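Alpha/beta hydrolase fold protein (Sphaerobacter thermophilus, PDB 3R0V) probably acts as a hydrolase of the alpha/beta hydrolase family, though its natural substrate is not known, and binds D-malate in the crystal. Local coordinates at residues Ala40-Ala43 / Glu44-Pro48; Glu76-Ala79 / Ala80-Ala84; Ala180-His183 / Thr184-Tyr187; Gly215-Pro218 / Ala219-His223; His245-Ala248 / Pro249-Ala253. All blocks are in the same frame, centred on the assembly; numbering follows the deposited sequence. Where two conformers were deposited one is given.

Contact 1: residues Ala40-Ala43 / Glu44-Pro48; sequences APLA and ERLAP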
# COMPACT_ATOMS: atom_id res chain seq x y z
N ALA A 40 5.33 -2.46 11.45
CA ALA A 40 6.04 -3.07 12.56
C ALA A 40 5.21 -4.08 13.36
O ALA A 40 5.69 -5.18 13.65
CB ALA A 40 6.65 -2.01 13.48
N PRO A 41 3.96 -3.74 13.74
CA PRO A 41 3.21 -4.74 14.50
C PRO A 41 3.00 -6.04 13.71
O PRO A 41 3.12 -7.12 14.28
CB PRO A 41 1.87 -4.04 14.79
CG PRO A 41 2.24 -2.57 14.82
CD PRO A 41 3.30 -2.42 13.75
N LEU A 42 2.71 -5.93 12.42
CA LEU A 42 2.58 -7.13 11.59
C LEU A 42 3.90 -7.86 11.43
O LEU A 42 3.96 -9.08 11.54
CB LEU A 42 2.02 -6.76 10.22
CG LEU A 42 1.92 -7.93 9.23
CD1 LEU A 42 1.07 -9.08 9.79
CD2 LEU A 42 1.37 -7.44 7.91
N ALA A 43 4.96 -7.09 11.18
CA ALA A 43 6.28 -7.67 10.99
C ALA A 43 6.66 -8.53 12.18
O ALA A 43 7.20 -9.62 12.03
CB ALA A 43 7.32 -6.58 10.78
N GLU A 44 6.34 -8.05 13.38
CA GLU A 44 6.69 -8.77 14.59
C GLU A 44 5.94 -10.09 14.71
O GLU A 44 6.48 -11.09 15.20
CB GLU A 44 6.48 -7.88 15.82
CG GLU A 44 6.77 -8.58 17.14
CD GLU A 44 6.70 -7.65 18.33
OE1 GLU A 44 6.59 -8.15 19.47
OE2 GLU A 44 6.76 -6.41 18.13
N ARG A 45 4.69 -10.12 14.25
CA ARG A 45 3.95 -11.39 14.20
C ARG A 45 4.45 -12.36 13.14
O ARG A 45 4.32 -13.57 13.29
CB ARG A 45 2.44 -11.16 14.02
CG ARG A 45 1.77 -10.42 15.17
CD ARG A 45 2.04 -11.08 16.50
NE ARG A 45 0.90 -10.86 17.39
CZ ARG A 45 0.99 -10.65 18.70
NH1 ARG A 45 2.17 -10.61 19.30
NH2 ARG A 45 -0.12 -10.46 19.39
N LEU A 46 5.03 -11.83 12.06
CA LEU A 46 5.54 -12.65 10.96
C LEU A 46 6.97 -13.12 11.21
O LEU A 46 7.41 -14.13 10.64
CB LEU A 46 5.48 -11.87 9.65
CG LEU A 46 4.09 -11.51 9.13
CD1 LEU A 46 4.21 -10.63 7.90
CD2 LEU A 46 3.27 -12.76 8.81
N ALA A 47 7.70 -12.41 12.06
CA ALA A 47 9.13 -12.65 12.23
C ALA A 47 9.53 -14.08 12.65
O ALA A 47 10.61 -14.54 12.29
CB ALA A 47 9.72 -11.61 13.17
N PRO A 48 8.67 -14.78 13.42
CA PRO A 48 8.99 -16.18 13.75
C PRO A 48 9.02 -17.08 12.51
O PRO A 48 9.63 -18.15 12.57
CB PRO A 48 7.83 -16.58 14.66
CG PRO A 48 7.40 -15.31 15.30
CD PRO A 48 7.54 -14.28 14.21

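Contact 2: residues Glu76-Ala79 / Ala80-Ala84; sequences EDLA and AIIDA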
# COMPACT_ATOMS: atom_id res chain seq x y z
N GLU A 76 11.39 1.14 -8.67
CA GLU A 76 12.83 0.97 -8.48
C GLU A 76 13.19 0.93 -6.99
O GLU A 76 14.10 0.19 -6.59
CB GLU A 76 13.58 2.08 -9.21
CG GLU A 76 13.46 1.96 -10.73
CD GLU A 76 13.83 3.24 -11.48
OE1 GLU A 76 14.29 4.22 -10.87
OE2 GLU A 76 13.65 3.25 -12.72
N ASP A 77 12.49 1.71 -6.17
CA ASP A 77 12.73 1.65 -4.73
C ASP A 77 12.43 0.25 -4.21
O ASP A 77 13.21 -0.33 -3.45
CB ASP A 77 11.87 2.67 -3.95
CG ASP A 77 12.19 4.12 -4.30
OD1 ASP A 77 13.30 4.42 -4.76
OD2 ASP A 77 11.30 4.97 -4.08
N LEU A 78 11.28 -0.29 -4.59
CA LEU A 78 10.90 -1.63 -4.17
C LEU A 78 11.91 -2.65 -4.70
O LEU A 78 12.29 -3.58 -3.98
CB LEU A 78 9.48 -1.94 -4.63
CG LEU A 78 8.96 -3.34 -4.30
CD1 LEU A 78 9.12 -3.66 -2.81
CD2 LEU A 78 7.49 -3.47 -4.74
N ALA A 79 12.38 -2.48 -5.93
CA ALA A 79 13.42 -3.37 -6.45
C ALA A 79 14.69 -3.36 -5.58
O ALA A 79 15.28 -4.42 -5.31
CB ALA A 79 13.75 -3.00 -7.89
N ALA A 80 15.09 -2.19 -5.11
CA ALA A 80 16.26 -2.08 -4.25
C ALA A 80 16.03 -2.78 -2.92
O ALA A 80 16.94 -3.40 -2.37
CB ALA A 80 16.62 -0.60 -4.03
N ILE A 81 14.82 -2.67 -2.39
CA ILE A 81 14.49 -3.32 -1.13
C ILE A 81 14.42 -4.85 -1.29
O ILE A 81 14.85 -5.59 -0.40
CB ILE A 81 13.16 -2.74 -0.56
CG1 ILE A 81 13.39 -1.27 -0.16
CG2 ILE A 81 12.67 -3.58 0.62
CD1 ILE A 81 14.43 -1.07 0.91
N ILE A 82 13.85 -5.33 -2.39
CA ILE A 82 13.86 -6.77 -2.66
C ILE A 82 15.32 -7.26 -2.78
O ILE A 82 15.63 -8.36 -2.32
CB ILE A 82 13.01 -7.13 -3.90
CG1 ILE A 82 11.53 -6.86 -3.60
CG2 ILE A 82 13.18 -8.62 -4.27
CD1 ILE A 82 10.67 -6.89 -4.82
N ASP A 83 16.20 -6.45 -3.36
CA ASP A 83 17.63 -6.79 -3.36
C ASP A 83 18.19 -6.87 -1.95
O ASP A 83 18.94 -7.80 -1.63
CB ASP A 83 18.44 -5.84 -4.24
CG ASP A 83 18.43 -6.25 -5.70
OD1 ASP A 83 18.35 -7.47 -5.98
OD2 ASP A 83 18.49 -5.35 -6.57
N ALA A 84 17.84 -5.90 -1.10
CA ALA A 84 18.25 -5.94 0.30
C ALA A 84 17.75 -7.21 0.99
O ALA A 84 18.41 -7.74 1.88
CB ALA A 84 17.75 -4.69 1.04

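Contact 3: residues Ala180-His183 / Thr184-Tyr187; sequences AVAH and TLPY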
# COMPACT_ATOMS: atom_id res chain seq x y z
N ALA A 180 2.72 14.72 8.72
CA ALA A 180 4.14 14.87 8.40
C ALA A 180 4.49 14.38 6.99
O ALA A 180 5.41 14.90 6.35
CB ALA A 180 5.01 14.17 9.44
N VAL A 181 3.76 13.38 6.50
CA VAL A 181 4.04 12.85 5.17
C VAL A 181 2.93 13.17 4.16
O VAL A 181 2.87 12.57 3.09
CB VAL A 181 4.32 11.32 5.19
CG1 VAL A 181 5.60 11.04 5.97
CG2 VAL A 181 3.16 10.56 5.76
N ALA A 182 2.10 14.17 4.47
CA ALA A 182 1.02 14.54 3.55
C ALA A 182 1.51 14.98 2.18
O ALA A 182 0.78 14.86 1.18
CB ALA A 182 0.14 15.61 4.19
N HIS A 183 2.73 15.50 2.10
CA HIS A 183 3.27 15.92 0.80
C HIS A 183 3.40 14.74 -0.18
O HIS A 183 3.58 14.96 -1.38
CB HIS A 183 4.64 16.59 0.97
CG HIS A 183 5.64 15.71 1.63
ND1 HIS A 183 5.63 15.48 2.99
CD2 HIS A 183 6.68 15.00 1.13
CE1 HIS A 183 6.61 14.65 3.30
NE2 HIS A 183 7.26 14.34 2.19
N THR A 184 3.33 13.50 0.32
CA THR A 184 3.39 12.32 -0.57
C THR A 184 2.03 11.86 -1.10
O THR A 184 1.96 10.92 -1.88
CB THR A 184 4.12 11.12 0.08
OG1 THR A 184 3.39 10.63 1.20
CG2 THR A 184 5.54 11.51 0.52
N LEU A 185 0.95 12.50 -0.67
CA LEU A 185 -0.36 12.11 -1.17
C LEU A 185 -0.47 12.14 -2.71
O LEU A 185 -1.10 11.27 -3.30
CB LEU A 185 -1.48 12.93 -0.52
CG LEU A 185 -1.79 12.55 0.93
CD1 LEU A 185 -2.61 13.65 1.63
CD2 LEU A 185 -2.49 11.20 1.04
N PRO A 186 0.15 13.15 -3.36
CA PRO A 186 0.12 13.12 -4.83
C PRO A 186 0.86 11.91 -5.41
O PRO A 186 0.55 11.50 -6.52
CB PRO A 186 0.82 14.42 -5.23
CG PRO A 186 0.59 15.34 -4.05
CD PRO A 186 0.73 14.41 -2.86
N TYR A 187 1.82 11.36 -4.67
CA TYR A 187 2.53 10.17 -5.15
C TYR A 187 1.59 8.98 -5.21
O TYR A 187 1.57 8.24 -6.19
CB TYR A 187 3.69 9.83 -4.22
CG TYR A 187 4.78 10.86 -4.10
CD1 TYR A 187 4.76 12.02 -4.86
CD2 TYR A 187 5.86 10.64 -3.25
CE1 TYR A 187 5.79 12.96 -4.75
CE2 TYR A 187 6.88 11.55 -3.15
CZ TYR A 187 6.84 12.71 -3.90
OH TYR A 187 7.87 13.62 -3.79

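Contact 4: residues Gly215-Pro218 / Ala219-His223; sequences GASP and AWIRH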
# COMPACT_ATOMS: atom_id res chain seq x y z
N GLY A 215 -13.66 -7.23 7.20
CA GLY A 215 -15.07 -7.32 7.54
C GLY A 215 -15.83 -6.00 7.51
O GLY A 215 -17.06 -6.02 7.51
N ALA A 216 -15.13 -4.87 7.53
CA ALA A 216 -15.75 -3.55 7.47
C ALA A 216 -15.55 -2.87 6.12
O ALA A 216 -15.86 -1.69 5.97
CB ALA A 216 -15.22 -2.65 8.60
N SER A 217 -15.02 -3.59 5.13
CA SER A 217 -14.78 -2.98 3.84
C SER A 217 -16.05 -2.42 3.22
O SER A 217 -17.12 -3.03 3.30
CB SER A 217 -14.16 -3.99 2.86
OG SER A 217 -12.89 -4.43 3.32
N PRO A 218 -15.94 -1.26 2.58
CA PRO A 218 -17.11 -0.80 1.82
C PRO A 218 -17.38 -1.72 0.64
O PRO A 218 -16.49 -2.46 0.20
CB PRO A 218 -16.71 0.60 1.36
CG PRO A 218 -15.22 0.61 1.38
CD PRO A 218 -14.80 -0.34 2.48
N ALA A 219 -18.62 -1.73 0.15
CA ALA A 219 -18.99 -2.57 -0.98
C ALA A 219 -18.02 -2.41 -2.14
O ALA A 219 -17.65 -3.38 -2.80
CB ALA A 219 -20.42 -2.27 -1.43
N TRP A 220 -17.60 -1.19 -2.42
CA TRP A 220 -16.76 -0.98 -3.59
C TRP A 220 -15.40 -1.67 -3.49
O TRP A 220 -14.85 -2.11 -4.50
CB TRP A 220 -16.61 0.50 -3.93
CG TRP A 220 -15.86 1.36 -2.95
CD1 TRP A 220 -16.39 2.14 -1.95
CD2 TRP A 220 -14.45 1.60 -2.93
NE1 TRP A 220 -15.40 2.83 -1.30
CE2 TRP A 220 -14.19 2.52 -1.88
CE3 TRP A 220 -13.38 1.13 -3.68
CZ2 TRP A 220 -12.90 2.97 -1.57
CZ3 TRP A 220 -12.10 1.57 -3.38
CH2 TRP A 220 -11.87 2.48 -2.33
N ILE A 221 -14.88 -1.77 -2.27
CA ILE A 221 -13.65 -2.50 -2.04
C ILE A 221 -13.84 -4.01 -2.25
O ILE A 221 -12.98 -4.67 -2.83
CB ILE A 221 -13.11 -2.22 -0.62
CG1 ILE A 221 -12.39 -0.86 -0.60
CG2 ILE A 221 -12.19 -3.34 -0.12
CD1 ILE A 221 -11.04 -0.88 -1.32
N ARG A 222 -14.96 -4.55 -1.78
CA ARG A 222 -15.25 -5.96 -2.05
C ARG A 222 -15.31 -6.22 -3.54
O ARG A 222 -14.76 -7.21 -4.02
CB ARG A 222 -16.58 -6.40 -1.43
CG ARG A 222 -16.66 -6.30 0.08
CD ARG A 222 -17.85 -7.14 0.59
NE ARG A 222 -19.10 -6.79 -0.09
CZ ARG A 222 -20.00 -5.92 0.38
NH1 ARG A 222 -19.82 -5.32 1.55
NH2 ARG A 222 -21.09 -5.67 -0.33
N HIS A 223 -15.99 -5.35 -4.28
CA HIS A 223 -16.14 -5.61 -5.71
C HIS A 223 -14.80 -5.56 -6.42
O HIS A 223 -14.54 -6.36 -7.32
CB HIS A 223 -17.12 -4.62 -6.35
CG HIS A 223 -18.46 -4.60 -5.69
ND1 HIS A 223 -19.29 -3.51 -5.76
CD2 HIS A 223 -19.09 -5.52 -4.93
CE1 HIS A 223 -20.39 -3.76 -5.08
NE2 HIS A 223 -20.31 -4.98 -4.58
O HOH W 1 -17.95 -5.45 3.72

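Contact 5: residues His245-Ala248 / Pro249-Ala253; sequences HTVA and PDAIA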
# COMPACT_ATOMS: atom_id res chain seq x y z
N HIS A 245 -13.55 -2.23 13.07
CA HIS A 245 -13.06 -1.55 11.88
C HIS A 245 -11.56 -1.79 11.67
O HIS A 245 -11.13 -2.05 10.55
CB HIS A 245 -13.34 -0.05 12.01
CG HIS A 245 -13.55 0.64 10.70
ND1 HIS A 245 -12.60 1.46 10.13
CD2 HIS A 245 -14.60 0.63 9.85
CE1 HIS A 245 -13.06 1.93 8.99
NE2 HIS A 245 -14.27 1.44 8.79
N THR A 246 -10.79 -1.72 12.75
CA THR A 246 -9.34 -1.88 12.67
C THR A 246 -8.95 -3.32 12.44
O THR A 246 -9.33 -4.20 13.20
CB THR A 246 -8.61 -1.40 13.95
OG1 THR A 246 -8.83 -2.33 15.02
CG2 THR A 246 -9.08 -0.02 14.38
N VAL A 247 -8.17 -3.57 11.38
CA VAL A 247 -7.61 -4.90 11.16
C VAL A 247 -6.31 -5.06 11.93
O VAL A 247 -5.31 -4.43 11.62
CB VAL A 247 -7.34 -5.17 9.66
CG1 VAL A 247 -6.59 -6.48 9.49
CG2 VAL A 247 -8.64 -5.20 8.88
N ALA A 248 -6.33 -5.92 12.95
CA ALA A 248 -5.16 -6.13 13.80
C ALA A 248 -4.22 -7.14 13.16
O ALA A 248 -4.63 -7.92 12.29
CB ALA A 248 -5.59 -6.60 15.18
N PRO A 249 -2.95 -7.15 13.60
CA PRO A 249 -1.99 -8.06 12.97
C PRO A 249 -2.45 -9.51 13.02
O PRO A 249 -2.20 -10.25 12.07
CB PRO A 249 -0.72 -7.87 13.82
CG PRO A 249 -0.82 -6.45 14.30
CD PRO A 249 -2.30 -6.19 14.51
N ASP A 250 -3.13 -9.91 14.09
CA ASP A 250 -3.50 -11.31 14.24
C ASP A 250 -4.66 -11.74 13.34
O ASP A 250 -4.92 -12.94 13.18
CB ASP A 250 -3.77 -11.65 15.71
CG ASP A 250 -2.50 -11.70 16.53
OD1 ASP A 250 -1.45 -12.11 16.00
OD2 ASP A 250 -2.54 -11.32 17.72
N ALA A 251 -5.31 -10.76 12.71
CA ALA A 251 -6.32 -11.05 11.69
C ALA A 251 -5.68 -11.35 10.33
O ALA A 251 -6.28 -12.02 9.48
CB ALA A 251 -7.29 -9.88 11.56
N ILE A 252 -4.47 -10.84 10.13
CA ILE A 252 -3.76 -10.92 8.86
C ILE A 252 -2.69 -11.99 8.88
O ILE A 252 -2.55 -12.77 7.94
CB ILE A 252 -3.04 -9.59 8.53
CG1 ILE A 252 -4.04 -8.45 8.32
CG2 ILE A 252 -2.14 -9.75 7.29
CD1 ILE A 252 -3.37 -7.10 8.12
N ALA A 253 -1.90 -12.03 9.95
CA ALA A 253 -0.70 -12.86 9.96
C ALA A 253 -0.94 -14.34 9.66
O ALA A 253 -0.22 -14.91 8.86
CB ALA A 253 0.06 -12.70 11.28

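Contact 1: residues Ala40-Ala43 / Glu44-Pro48
Leu42 and Leu46, one turn apart, form the inward ridge of helix 40-46, the crossover helix of the beta-alpha-beta unit that joins strand 25-29 to strand 51-52 in this alpha/beta hydrolase fold. The two leucines cross obliquely, with CG of Leu42 3.8 Å from CD1 of Leu46. Leu42 holds CG anti to its amide nitrogen, chi1 176° and chi2 57° together carrying CD1 toward CG of Leu46. Leucine suits both places because its branched end fills the space between helix and neighbours: Leu42 also packs on Ala253 of helix 249-260, and Leu46 on Val52 of strand 51-52. With an alanine at Leu42, Leu46 would probably lose its neighbour one turn back and a gap would open toward Ala253. Ala43 touches Val52 too, and its small size probably allows the close approach. The backbone bond from Leu46 N to Leu42 O, 3.0 Å, ties the same pair. Leu46 N and Ala47 N both reach Ala43 O, each weakly, the latter at 2.8 Å with an N-H...O angle of 124°. Arg45 is bent away to a salt bridge with Asp250. Glu44 and Arg45 are exposed while Leu42 and Leu46 are buried, consistent with an amphipathic helix.

Contact 2: residues Glu76-Ala79 / Ala80-Ala84
Four regular i to i+4 backbone bonds join Glu76-Ala79 to Ala80-Ala84 within helix 71-84, the straightest of them from Ile82 N to Leu78 O at 2.8 Å and 167°. This helix packs against the central sheet of the alpha/beta hydrolase fold, and its side chains sort by face. On the buried side Leu78 meets Ile82: CG of Leu78 stands 4.0 Å from CD1 of Ile82, while CD1 of Leu78 also lies alongside CG1 of the isoleucine. Leu78 sets CG opposite its own nitrogen (chi1 178°), whereas Ile82 keeps CG1 beside its nitrogen (chi1 -67°), and these two choices help bring the ends together. Leu78 continues onto Val27 and Val29 of strand 25-29, and Ile81 packs on Val27; their branched apolar ends fit against these valines, and Ile81 also reaches Ile15 of the small two-stranded sheet. Ala79 and Ala80 are short; Ala79 packs on Leu109, and CB of Ala80 comes 3.5 Å from Asp77 O. Asp77 is buried, but its carboxylate has a salt bridge from Arg58 and a hydrogen bond with Ser9, which probably helps a charged carboxylate to be tolerated in a buried place. Glu76 pairs with Arg73. CG1 of Ile81 rests 3.4 Å from Asp77 O, the same carbonyl oxygen that accepts the hydrogen bond from Ile81 N.

Contact 3: residues Ala180-His183 / Thr184-Tyr187
Val181 meets Thr184 through its carbonyl oxygen, which is gripped twice by that one residue. Thr184 OG1 donates to Val181 O at 2.8 Å in the carbonyl plane, whereas Thr184 N, 3.0 Å from Val181 O, comes from above that plane, 45° out of it. The hydroxyl reaches the oxygen because OG1 sits between the threonine's own nitrogen and carbonyl carbon (chi1 66°), a position that points it back along the chain. Ala182 follows, its carbonyl oxygen taking a bond from Leu185 N at 3.0 Å and 167°. Its small CB lies 4.2 Å from CD1 of Leu185 and touches Arg147 and Val151 of helix 147-158. His183 comes next: CG2 of Thr184 stands over one face of its imidazole, 4.0 Å from the centroid, in a CH-pi contact. The ring is fixed further by a bond from NE2 to Gly59 O. His183 O lies 3.3 Å from CD of Pro186, a residue that has no N-H to offer a carbonyl. A valine in place of Thr184 would probably keep the methyl but leave Val181 O with one donor instead of two, and the turn less firmly closed. This is a short 3-10 turn leading into helix 185-192, whose Leu185 approaches Ala32 and Phe154 of the D-malate pocket.

Contact 4: residues Gly215-Pro218 / Ala219-His223
One face of the Trp220 indole carries both Pro218 and Ile221: CG of Pro218 and CG1 of Ile221 sit over it together, nearer its margin than its middle. The proline contact is a CH-pi one, with CG of Pro218 3.9 Å from the centroid of the five-membered ring of Trp220. The indole is turned back over the proline because its CG sits between the backbone nitrogen and carbonyl carbon (chi1 67°). Proline suits this place as a compact, rigid ring whose slightly polarised C-H groups can point at an aromatic face. The guanidinium of Arg222 has CA of Ala219 over one face, while a water lies in plane at its edge, accepting from Arg222 NH1 and donating to Ser217 O at 2.6 Å. That water bridges the arginine to a carbonyl it does not bond directly. His223 has Ala219 O over the middle of its ring, and its ND1 bonds to Asp124. CG2 of Ile221 reaches CB of Ser217 at 3.6 Å, and the serine hydroxyl bonds to Glu118. Pro218 O accepts from Arg222 N at 3.3 Å, in the carbonyl plane, and weakly from Ile221 N. Arg127 makes a cation-pi contact with Trp220. Proline here takes the N-cap position of helix 219-231, in a loop-to-helix turn after strand 209-213 of the alpha/beta hydrolase sheet.

Contact 5: residues His245-Ala248 / Pro249-Ala253
Val247 and Ile252 make the tight, inner half of this loop-to-helix turn, in the loop between strand 235-239 of the alpha/beta hydrolase sheet and helix 249-260. CG1 of Val247 presses on CG1 of Ile252 at 3.4 Å, closer than usual for two carbons, and touches CD1 of the isoleucine as well. The two side chains cross at about a right angle. Val247 presents CG1 because that methyl lies opposite its backbone nitrogen (chi1 173°), and the same methyl reaches CB of Ala251 at 4.0 Å. Branched residues suit this inner side, where both Val247 and Ile252 also pack on Leu240. The loose side faces solvent: Asp250 is exposed, and its carboxylate is turned to Arg45 of helix 40-46. Proline is tolerated at Pro249, because a residue this early in or before a helix owes no N-H to a helical bond; its ring lies on Pro41 and Arg45. Pro249 O takes two backbone donors, Ile252 N and Ala253 N, the latter at 2.8 Å. The turn itself is closed by Ala251 N, which bonds to Ala248 O at 3.0 Å from 53° above the carbonyl plane.

In the fold
Contacts 1 to 4 are partly buried, whereas contact 5 lies at the surface. Contacts 1 and 5 hold neighbouring elements, helix 40-46 and the start of helix 249-260, joined by a salt bridge, with Pro41 on Pro249 and the stem of Arg45 on Pro249 and Ala253. Contact 5 also meets contact 4, where His245 lies on Ala216. Contact 2 lies across the chain's centre from contact 4. Contacts 1 and 2 are helix, each with a buried apolar pair one turn apart, leucine with leucine in contact 1 and leucine with isoleucine in contact 2; contacts 4 and 5 are loop-to-helix turns that contain a proline. Contact 3 alone has a side-chain hydroxyl bonded across its two segments, and its Leu185 comes near the malate pocket.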